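Local coordinates for protein Csm3 (Thermoplasma volcanium, PDB 6AE2) that probably binds CRISPR RNA and cleaves target RNA as a RAMP-family subunit of the type III-A CRISPR-Cas effector complex, at residues K25-I30 and I184-N189; Y32-E37 and V220-G225; T123-R128 and G178-S183. One frame throughout, in Å; residues are numbered along the deposited sequence.

Contact 1: K25-I30 and I184-N189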
loop_
_atom_site.group_PDB
_atom_site.type_symbol
_atom_site.label_atom_id
_atom_site.label_comp_id
_atom_site.label_asym_id
_atom_site.label_seq_id
_atom_site.Cartn_x
_atom_site.Cartn_y
_atom_site.Cartn_z
ATOM N N LYS A 25 -34.259 -2.518 -20.325
ATOM C CA LYS A 25 -34.752 -3.718 -19.657
ATOM C C LYS A 25 -33.629 -4.443 -18.912
ATOM O O LYS A 25 -32.537 -4.644 -19.445
ATOM C CB LYS A 25 -35.412 -4.661 -20.663
ATOM C CG LYS A 25 -35.869 -5.976 -20.059
ATOM C CD LYS A 25 -37.071 -6.541 -20.794
ATOM C CE LYS A 25 -36.874 -8.012 -21.124
ATOM N NZ LYS A 25 -37.564 -8.394 -22.388
ATOM N N TRP A 26 -33.922 -4.839 -17.677
ATOM C CA TRP A 26 -32.926 -5.424 -16.792
ATOM C C TRP A 26 -32.786 -6.919 -17.048
ATOM O O TRP A 26 -33.778 -7.629 -17.239
ATOM C CB TRP A 26 -33.320 -5.158 -15.338
ATOM C CG TRP A 26 -32.529 -5.877 -14.286
ATOM C CD1 TRP A 26 -31.340 -5.484 -13.739
ATOM C CD2 TRP A 26 -32.901 -7.084 -13.611
ATOM N NE1 TRP A 26 -30.940 -6.387 -12.782
ATOM C CE2 TRP A 26 -31.881 -7.378 -12.684
ATOM C CE3 TRP A 26 -33.991 -7.954 -13.710
ATOM C CZ2 TRP A 26 -31.921 -8.502 -11.861
ATOM C CZ3 TRP A 26 -34.029 -9.070 -12.891
ATOM C CH2 TRP A 26 -32.999 -9.335 -11.981
ATOM N N LYS A 27 -31.539 -7.391 -17.069
ATOM C CA LYS A 27 -31.235 -8.809 -17.244
ATOM C C LYS A 27 -30.944 -9.490 -15.911
ATOM O O LYS A 27 -31.663 -10.407 -15.506
ATOM C CB LYS A 27 -30.039 -8.989 -18.188
ATOM C CG LYS A 27 -30.311 -8.643 -19.631
ATOM C CD LYS A 27 -29.316 -9.319 -20.566
ATOM C CE LYS A 27 -29.561 -10.817 -20.649
ATOM N NZ LYS A 27 -29.160 -11.379 -21.969
ATOM N N TYR A 28 -29.890 -9.054 -15.225
ATOM C CA TYR A 28 -29.459 -9.679 -13.984
ATOM C C TYR A 28 -28.455 -8.768 -13.296
ATOM O O TYR A 28 -27.900 -7.849 -13.904
ATOM C CB TYR A 28 -28.841 -11.060 -14.231
ATOM C CG TYR A 28 -27.870 -11.113 -15.394
ATOM C CD1 TYR A 28 -26.525 -10.809 -15.227
ATOM C CD2 TYR A 28 -28.304 -11.463 -16.664
ATOM C CE1 TYR A 28 -25.644 -10.861 -16.297
ATOM C CE2 TYR A 28 -27.436 -11.523 -17.732
ATOM C CZ TYR A 28 -26.109 -11.219 -17.548
ATOM O OH TYR A 28 -25.254 -11.277 -18.623
ATOM N N ASN A 29 -28.240 -9.032 -12.012
ATOM C CA ASN A 29 -27.133 -8.455 -11.269
ATOM C C ASN A 29 -26.007 -9.475 -11.176
ATOM O O ASN A 29 -26.254 -10.677 -11.041
ATOM C CB ASN A 29 -27.554 -8.027 -9.860
ATOM C CG ASN A 29 -28.728 -7.072 -9.862
ATOM O OD1 ASN A 29 -28.780 -6.132 -10.657
ATOM N ND2 ASN A 29 -29.675 -7.298 -8.960
ATOM N N ILE A 30 -24.773 -8.990 -11.265
ATOM C CA ILE A 30 -23.592 -9.798 -10.997
ATOM C C ILE A 30 -23.094 -9.424 -9.609
ATOM O O ILE A 30 -22.825 -8.248 -9.334
ATOM C CB ILE A 30 -22.501 -9.582 -12.055
ATOM C CG1 ILE A 30 -22.982 -10.043 -13.431
ATOM C CG2 ILE A 30 -21.235 -10.323 -11.666
ATOM C CD1 ILE A 30 -22.195 -9.450 -14.579
ATOM N N ILE A 184 -26.863 -5.483 -15.005
ATOM C CA ILE A 184 -26.697 -5.673 -16.440
ATOM C C ILE A 184 -28.053 -5.512 -17.109
ATOM O O ILE A 184 -29.034 -6.142 -16.695
ATOM C CB ILE A 184 -26.095 -7.052 -16.769
ATOM C CG1 ILE A 184 -24.839 -7.303 -15.932
ATOM C CG2 ILE A 184 -25.793 -7.165 -18.259
ATOM C CD1 ILE A 184 -23.733 -6.307 -16.170
ATOM N N TYR A 185 -28.104 -4.683 -18.145
ATOM C CA TYR A 185 -29.320 -4.451 -18.905
ATOM C C TYR A 185 -29.115 -4.895 -20.347
ATOM O O TYR A 185 -27.987 -4.977 -20.838
ATOM C CB TYR A 185 -29.731 -2.971 -18.853
ATOM C CG TYR A 185 -30.203 -2.525 -17.483
ATOM C CD1 TYR A 185 -29.306 -2.374 -16.433
ATOM C CD2 TYR A 185 -31.547 -2.262 -17.239
ATOM C CE1 TYR A 185 -29.733 -1.973 -15.177
ATOM C CE2 TYR A 185 -31.983 -1.860 -15.987
ATOM C CZ TYR A 185 -31.072 -1.716 -14.961
ATOM O OH TYR A 185 -31.499 -1.317 -13.715
ATOM N N GLU A 186 -30.221 -5.199 -21.023
ATOM C CA GLU A 186 -30.138 -5.576 -22.428
ATOM C C GLU A 186 -29.610 -4.406 -23.247
ATOM O O GLU A 186 -30.093 -3.278 -23.124
ATOM C CB GLU A 186 -31.506 -6.029 -22.945
ATOM C CG GLU A 186 -32.168 -7.083 -22.074
ATOM C CD GLU A 186 -33.180 -7.928 -22.824
ATOM O OE1 GLU A 186 -33.064 -9.172 -22.772
ATOM O OE2 GLU A 186 -34.091 -7.355 -23.457
ATOM N N GLY A 187 -28.608 -4.683 -24.079
ATOM C CA GLY A 187 -27.871 -3.655 -24.779
ATOM C C GLY A 187 -26.544 -3.299 -24.143
ATOM O O GLY A 187 -25.776 -2.527 -24.733
ATOM N N ASP A 188 -26.254 -3.837 -22.963
ATOM C CA ASP A 188 -25.008 -3.569 -22.262
ATOM C C ASP A 188 -23.950 -4.601 -22.636
ATOM O O ASP A 188 -24.254 -5.772 -22.877
ATOM C CB ASP A 188 -25.228 -3.587 -20.750
ATOM C CG ASP A 188 -25.774 -2.279 -20.222
ATOM O OD1 ASP A 188 -25.643 -1.251 -20.920
ATOM O OD2 ASP A 188 -26.333 -2.280 -19.105
ATOM N N ASN A 189 -22.697 -4.150 -22.678
ATOM C CA ASN A 189 -21.562 -5.028 -22.963
ATOM C C ASN A 189 -20.998 -5.499 -21.628
ATOM O O ASN A 189 -20.128 -4.860 -21.033
ATOM C CB ASN A 189 -20.518 -4.307 -23.807
ATOM C CG ASN A 189 -19.526 -5.261 -24.447
ATOM O OD1 ASN A 189 -19.252 -6.337 -23.918
ATOM N ND2 ASN A 189 -18.992 -4.874 -25.602
#

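Contact 2: Y32-E37 and V220-G225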
loop_
_atom_site.group_PDB
_atom_site.type_symbol
_atom_site.label_atom_id
_atom_site.label_comp_id
_atom_site.label_asym_id
_atom_site.label_seq_id
_atom_site.Cartn_x
_atom_site.Cartn_y
_atom_site.Cartn_z
ATOM N N TYR A 32 -20.310 -9.836 -6.585
ATOM C CA TYR A 32 -18.926 -10.164 -6.267
ATOM C C TYR A 32 -18.744 -10.060 -4.759
ATOM O O TYR A 32 -19.017 -9.008 -4.171
ATOM C CB TYR A 32 -17.947 -9.221 -6.973
ATOM C CG TYR A 32 -17.823 -9.396 -8.471
ATOM C CD1 TYR A 32 -17.078 -10.437 -9.012
ATOM C CD2 TYR A 32 -18.423 -8.498 -9.346
ATOM C CE1 TYR A 32 -16.951 -10.592 -10.384
ATOM C CE2 TYR A 32 -18.301 -8.642 -10.716
ATOM C CZ TYR A 32 -17.567 -9.692 -11.231
ATOM O OH TYR A 32 -17.447 -9.837 -12.595
ATOM N N ASN A 33 -18.282 -11.142 -4.136
ATOM C CA ASN A 33 -17.920 -11.115 -2.718
ATOM C C ASN A 33 -16.453 -10.717 -2.635
ATOM O O ASN A 33 -15.553 -11.558 -2.630
ATOM C CB ASN A 33 -18.193 -12.459 -2.057
ATOM C CG ASN A 33 -19.666 -12.682 -1.781
ATOM O OD1 ASN A 33 -20.333 -11.838 -1.179
ATOM N ND2 ASN A 33 -20.185 -13.823 -2.220
ATOM N N MET A 34 -16.215 -9.410 -2.567
ATOM C CA MET A 34 -14.871 -8.859 -2.659
ATOM C C MET A 34 -14.154 -8.923 -1.315
ATOM O O MET A 34 -14.762 -8.732 -0.257
ATOM C CB MET A 34 -14.941 -7.412 -3.155
ATOM C CG MET A 34 -13.711 -6.568 -2.873
ATOM S SD MET A 34 -13.956 -4.846 -3.348
ATOM C CE MET A 34 -15.402 -4.425 -2.378
ATOM N N GLU A 35 -12.854 -9.207 -1.364
ATOM C CA GLU A 35 -11.989 -9.176 -0.193
ATOM C C GLU A 35 -10.874 -8.165 -0.420
ATOM O O GLU A 35 -10.297 -8.098 -1.512
ATOM C CB GLU A 35 -11.391 -10.555 0.108
ATOM C CG GLU A 35 -10.304 -10.536 1.177
ATOM C CD GLU A 35 -9.807 -11.922 1.543
ATOM O OE1 GLU A 35 -10.643 -12.775 1.909
ATOM O OE2 GLU A 35 -8.582 -12.157 1.471
ATOM N N ILE A 36 -10.577 -7.380 0.613
ATOM C CA ILE A 36 -9.557 -6.337 0.564
ATOM C C ILE A 36 -8.542 -6.632 1.657
ATOM O O ILE A 36 -8.866 -6.559 2.850
ATOM C CB ILE A 36 -10.161 -4.940 0.748
ATOM C CG1 ILE A 36 -11.127 -4.617 -0.390
ATOM C CG2 ILE A 36 -9.065 -3.892 0.848
ATOM C CD1 ILE A 36 -11.780 -3.270 -0.248
ATOM N N GLU A 37 -7.315 -6.956 1.262
ATOM C CA GLU A 37 -6.241 -7.215 2.213
ATOM C C GLU A 37 -5.299 -6.020 2.267
ATOM O O GLU A 37 -4.860 -5.518 1.225
ATOM C CB GLU A 37 -5.462 -8.480 1.851
ATOM C CG GLU A 37 -4.474 -8.894 2.932
ATOM C CD GLU A 37 -3.669 -10.125 2.565
ATOM O OE1 GLU A 37 -3.105 -10.759 3.483
ATOM O OE2 GLU A 37 -3.596 -10.453 1.362
ATOM N N VAL A 220 -2.881 -2.114 -1.095
ATOM C CA VAL A 220 -4.031 -2.982 -0.889
ATOM C C VAL A 220 -4.043 -4.062 -1.963
ATOM O O VAL A 220 -3.708 -3.803 -3.123
ATOM C CB VAL A 220 -5.330 -2.148 -0.900
ATOM C CG1 VAL A 220 -6.512 -2.972 -1.350
ATOM C CG2 VAL A 220 -5.575 -1.536 0.475
ATOM N N LYS A 221 -4.406 -5.280 -1.571
ATOM C CA LYS A 221 -4.661 -6.364 -2.511
ATOM C C LYS A 221 -6.159 -6.644 -2.520
ATOM O O LYS A 221 -6.739 -6.967 -1.478
ATOM C CB LYS A 221 -3.878 -7.622 -2.142
ATOM C CG LYS A 221 -4.264 -8.836 -2.969
ATOM C CD LYS A 221 -3.925 -10.132 -2.254
ATOM C CE LYS A 221 -2.427 -10.391 -2.255
ATOM N NZ LYS A 221 -2.096 -11.767 -1.791
ATOM N N ILE A 222 -6.780 -6.509 -3.689
ATOM C CA ILE A 222 -8.216 -6.697 -3.852
ATOM C C ILE A 222 -8.453 -8.026 -4.553
ATOM O O ILE A 222 -7.837 -8.310 -5.587
ATOM C CB ILE A 222 -8.852 -5.536 -4.636
ATOM C CG1 ILE A 222 -8.791 -4.249 -3.807
ATOM C CG2 ILE A 222 -10.286 -5.875 -5.026
ATOM C CD1 ILE A 222 -9.876 -3.247 -4.131
ATOM N N THR A 223 -9.338 -8.841 -3.985
ATOM C CA THR A 223 -9.671 -10.157 -4.522
ATOM C C THR A 223 -11.175 -10.225 -4.744
ATOM O O THR A 223 -11.951 -10.262 -3.780
ATOM C CB THR A 223 -9.214 -11.274 -3.583
ATOM O OG1 THR A 223 -7.837 -11.080 -3.249
ATOM C CG2 THR A 223 -9.381 -12.640 -4.249
ATOM N N LEU A 224 -11.585 -10.229 -6.009
ATOM C CA LEU A 224 -12.952 -10.583 -6.353
ATOM C C LEU A 224 -13.081 -12.096 -6.419
ATOM O O LEU A 224 -12.187 -12.789 -6.912
ATOM C CB LEU A 224 -13.359 -9.972 -7.694
ATOM C CG LEU A 224 -13.334 -8.452 -7.841
ATOM C CD1 LEU A 224 -13.853 -8.031 -9.212
ATOM C CD2 LEU A 224 -14.143 -7.804 -6.732
ATOM N N GLY A 225 -14.196 -12.606 -5.920
ATOM C CA GLY A 225 -14.490 -14.018 -6.019
ATOM C C GLY A 225 -14.930 -14.367 -7.423
ATOM O O GLY A 225 -14.697 -13.625 -8.381
#

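Contact 3: T123-R128 and G178-S183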
loop_
_atom_site.group_PDB
_atom_site.type_symbol
_atom_site.label_atom_id
_atom_site.label_comp_id
_atom_site.label_asym_id
_atom_site.label_seq_id
_atom_site.Cartn_x
_atom_site.Cartn_y
_atom_site.Cartn_z
ATOM N N THR A 123 -28.555 3.135 -12.251
ATOM C CA THR A 123 -27.378 2.643 -11.545
ATOM C C THR A 123 -26.909 1.312 -12.125
ATOM O O THR A 123 -27.716 0.403 -12.346
ATOM C CB THR A 123 -27.684 2.500 -10.051
ATOM O OG1 THR A 123 -27.560 3.779 -9.414
ATOM C CG2 THR A 123 -26.739 1.513 -9.382
ATOM N N ARG A 124 -25.598 1.203 -12.370
ATOM C CA ARG A 124 -25.001 -0.015 -12.899
ATOM C C ARG A 124 -23.997 -0.675 -11.968
ATOM O O ARG A 124 -23.737 -1.871 -12.130
ATOM C CB ARG A 124 -24.299 0.258 -14.239
ATOM C CG ARG A 124 -25.228 0.689 -15.353
ATOM C CD ARG A 124 -25.998 -0.487 -15.926
ATOM N NE ARG A 124 -26.224 -0.356 -17.362
ATOM C CZ ARG A 124 -26.964 0.591 -17.935
ATOM N NH1 ARG A 124 -27.564 1.518 -17.205
ATOM N NH2 ARG A 124 -27.104 0.608 -19.252
ATOM N N LEU A 125 -23.432 0.051 -11.006
ATOM C CA LEU A 125 -22.368 -0.507 -10.178
ATOM C C LEU A 125 -22.457 0.068 -8.776
ATOM O O LEU A 125 -22.372 1.287 -8.595
ATOM C CB LEU A 125 -20.995 -0.216 -10.787
ATOM C CG LEU A 125 -19.796 -0.440 -9.864
ATOM C CD1 LEU A 125 -19.429 -1.910 -9.820
ATOM C CD2 LEU A 125 -18.608 0.397 -10.310
ATOM N N ILE A 126 -22.618 -0.811 -7.789
ATOM C CA ILE A 126 -22.529 -0.454 -6.380
ATOM C C ILE A 126 -21.312 -1.150 -5.790
ATOM O O ILE A 126 -21.149 -2.366 -5.948
ATOM C CB ILE A 126 -23.795 -0.850 -5.601
ATOM C CG1 ILE A 126 -25.047 -0.231 -6.219
ATOM C CG2 ILE A 126 -23.662 -0.450 -4.138
ATOM C CD1 ILE A 126 -26.330 -0.824 -5.668
ATOM N N ILE A 127 -20.461 -0.381 -5.118
ATOM C CA ILE A 127 -19.432 -0.922 -4.242
ATOM C C ILE A 127 -19.811 -0.534 -2.822
ATOM O O ILE A 127 -19.816 0.654 -2.472
ATOM C CB ILE A 127 -18.030 -0.412 -4.607
ATOM C CG1 ILE A 127 -17.691 -0.770 -6.053
ATOM C CG2 ILE A 127 -16.995 -1.007 -3.664
ATOM C CD1 ILE A 127 -16.279 -0.409 -6.456
ATOM N N ARG A 128 -20.147 -1.529 -2.013
ATOM C CA ARG A 128 -20.627 -1.295 -0.663
ATOM C C ARG A 128 -19.463 -1.159 0.309
ATOM O O ARG A 128 -18.314 -1.473 -0.005
ATOM C CB ARG A 128 -21.562 -2.425 -0.240
ATOM C CG ARG A 128 -22.740 -2.593 -1.183
ATOM C CD ARG A 128 -24.023 -2.848 -0.423
ATOM N NE ARG A 128 -24.297 -4.273 -0.263
ATOM C CZ ARG A 128 -25.421 -4.864 -0.656
ATOM N NH1 ARG A 128 -26.390 -4.149 -1.214
ATOM N NH2 ARG A 128 -25.587 -6.169 -0.474
ATOM N N GLY A 178 -16.601 -7.199 1.491
ATOM C CA GLY A 178 -17.642 -6.331 0.976
ATOM C C GLY A 178 -18.167 -6.848 -0.345
ATOM O O GLY A 178 -17.499 -7.607 -1.054
ATOM N N LYS A 179 -19.382 -6.425 -0.668
ATOM C CA LYS A 179 -20.050 -6.834 -1.894
ATOM C C LYS A 179 -19.893 -5.771 -2.973
ATOM O O LYS A 179 -19.862 -4.570 -2.692
ATOM C CB LYS A 179 -21.540 -7.090 -1.647
ATOM C CG LYS A 179 -21.977 -8.543 -1.795
ATOM C CD LYS A 179 -23.452 -8.707 -1.443
ATOM C CE LYS A 179 -23.857 -10.171 -1.350
ATOM N NZ LYS A 179 -23.335 -10.820 -0.115
ATOM N N ILE A 180 -19.793 -6.229 -4.218
ATOM C CA ILE A 180 -19.906 -5.373 -5.391
ATOM C C ILE A 180 -21.054 -5.899 -6.238
ATOM O O ILE A 180 -21.087 -7.088 -6.576
ATOM C CB ILE A 180 -18.603 -5.329 -6.211
ATOM C CG1 ILE A 180 -17.492 -4.618 -5.440
ATOM C CG2 ILE A 180 -18.842 -4.648 -7.555
ATOM C CD1 ILE A 180 -16.198 -4.508 -6.222
ATOM N N ILE A 181 -21.994 -5.021 -6.572
ATOM C CA ILE A 181 -23.180 -5.389 -7.335
ATOM C C ILE A 181 -23.130 -4.676 -8.677
ATOM O O ILE A 181 -23.099 -3.441 -8.737
ATOM C CB ILE A 181 -24.474 -5.054 -6.579
ATOM C CG1 ILE A 181 -24.474 -5.725 -5.204
ATOM C CG2 ILE A 181 -25.680 -5.504 -7.387
ATOM C CD1 ILE A 181 -25.323 -5.023 -4.182
ATOM N N LEU A 182 -23.125 -5.460 -9.747
ATOM C CA LEU A 182 -23.118 -4.966 -11.115
ATOM C C LEU A 182 -24.458 -5.310 -11.750
ATOM O O LEU A 182 -24.812 -6.490 -11.844
ATOM C CB LEU A 182 -21.972 -5.595 -11.905
ATOM C CG LEU A 182 -20.841 -4.701 -12.404
ATOM C CD1 LEU A 182 -19.770 -5.558 -13.050
ATOM C CD2 LEU A 182 -21.372 -3.678 -13.388
ATOM N N SER A 183 -25.200 -4.293 -12.176
ATOM C CA SER A 183 -26.491 -4.489 -12.822
ATOM C C SER A 183 -26.312 -4.473 -14.335
ATOM O O SER A 183 -25.685 -3.560 -14.881
ATOM C CB SER A 183 -27.488 -3.416 -12.388
ATOM O OG SER A 183 -27.711 -3.484 -10.992
#

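Contact 1: K25-I30 and I184-N189
Trp26 and Tyr185 start an antiparallel pairing of strands 26-38 and 175-185 that a classic beta bulge interrupts at once: Lys27 and Tyr28 both face Ile184, and the register slips by one residue. Lys27 N gives Ile184 O a bond of 2.8 Å, while Tyr28 N adds only a weak one to the same oxygen. The return bond, Ile184 N to Tyr28 O, is also 2.8 Å, and Glu186 N closes the end of the pairing on Lys25 O.

On one side of the bulge the Tyr28 ring lies over Ile184, whose CB sits 4.2 Å from the ring centroid in a CH-pi contact. CG of Tyr28 stands between its backbone N and carbonyl carbon (chi1 45°), which swings the ring across the isoleucine; its OH hydrogen-bonds Glu190 at the start of helix 190-205. Ile30 CD1 reaches Ile184 CG1 from further along the strand, at 3.7 Å.

Trp26 and Tyr185 form a T-shaped pair, the indole edge directed at the phenol face; the five-membered ring of Trp26 and the Tyr185 ring have centroids 5.3 Å apart and planes at 75°. The indole is tied down by its own NE1, which donates to Asn29 OD1. Beyond Tyr185 the chain reverses in a type II turn, within which Asp188 OD2 accepts from Tyr185 N. At the outer end Lys25 and Glu186 run side by side, their long salt bridge measuring 3.8 Å from NZ to OE2.

Contact 2: Y32-E37 and V220-G225
This contact joins the first and last strands of the antiparallel sheet, 26-38 and 220-230, the latter outermost within the chain. Two hydrogen-bonded pairs flank the non-hydrogen-bonded pair Ile36 with Ile222. In one, Glu35 N to Thr223 O and Thr223 N to Glu35 O are each 2.8 Å; in the other, Glu37 N to Lys221 O and Lys221 N to Glu37 O are each 2.8 Å.

The Ile36 and Ile222 side chains lie next to each other on the face that helix 190-205 packs against, where Ile222 meets Ile201 and Leu204. Ile36 CG2 also meets Val220 CG1, 3.5 Å away. Leu224 bridges two residues of the facing strand. Its CD2 is 3.7 Å from Met34 CB, and its CD1 sits over one face of the Tyr32 ring, offset toward the rim, as a CH-pi donor 4.2 Å from the centroid.

Glu35, Glu37, Lys221 and Thr223 occupy the other face. Glu37 extends fully, CG anti to the backbone N (chi1 -171°), and runs alongside Lys221; OE2 touches CD of the lysine at 3.6 Å and forms a long salt bridge with its NZ at 3.7 Å. Here an apolar face under helix 190-205 and a polar, largely charged one behind it are consistent with the ferredoxin-like, RRM-related fold of RAMP proteins.

Contact 3: T123-R128 and G178-S183
Leu125, Ile127, Ile180 and Leu182 make the apolar centre, all on one face of the antiparallel pair formed by strands 125-132 and 175-185. Leu125 CD1 drops onto Ile180 CG2 at 3.6 Å and also reaches Leu182 CG. With its CG opposite the backbone N (chi1 166°), Leu125 carries this methyl over the neighbouring strand. Ile127 and Ile180 run side by side, CG1 to CG1 3.9 Å. Met108 in helix 104-109 packs on both leucines, and Met34 closes the isoleucine end.

Beneath this layer, Ile126 and Ile181 exchange backbone bonds in both directions, 2.8 Å from Ile126 N to Ile181 O and 2.9 Å from Ile181 N to Ile126 O. Further out, Ser183 N donates to Arg124 O and Arg128 N to Lys179 O.

On the opposite face the guanidinium of Arg128 lies across Ile181, whose CD1 sits over one of its faces, and NH2 comes within 3.5 Å of Lys179 CD. Bends at chi2 and chi3 bring the guanidinium over strand 175-185. At the other end Arg124 brings CD close to Ser183 O, while its NE forms a salt bridge with Asp188 and Ser183 OG bonds Asn29. One face is thus purely aliphatic and packed against helix 104-109, whereas on the other the charged Arg128 head rests on carbon, a methyl of Ile181 and the aliphatic part of Lys179.

The three contacts lie in one antiparallel sheet, in which strand 175-185 runs between 125-132 and 26-38, and 220-230 follows 26-38. Contacts 1 and 2 use successive parts of strand 26-38, yet their centres are about 23 Å apart. Contact 3 has its centre about 13 Å from each of theirs. It joins contact 1 through a probable hydrogen bond from Ile30 N to Leu182 O, 2.6 Å, and through the salt bridge that Arg124 makes to the turn after Tyr185. It joins contact 2 where Tyr32 N and Met34 N probably bond to Ile180 O and Gly178 O, at 2.9 and 2.7 Å respectively.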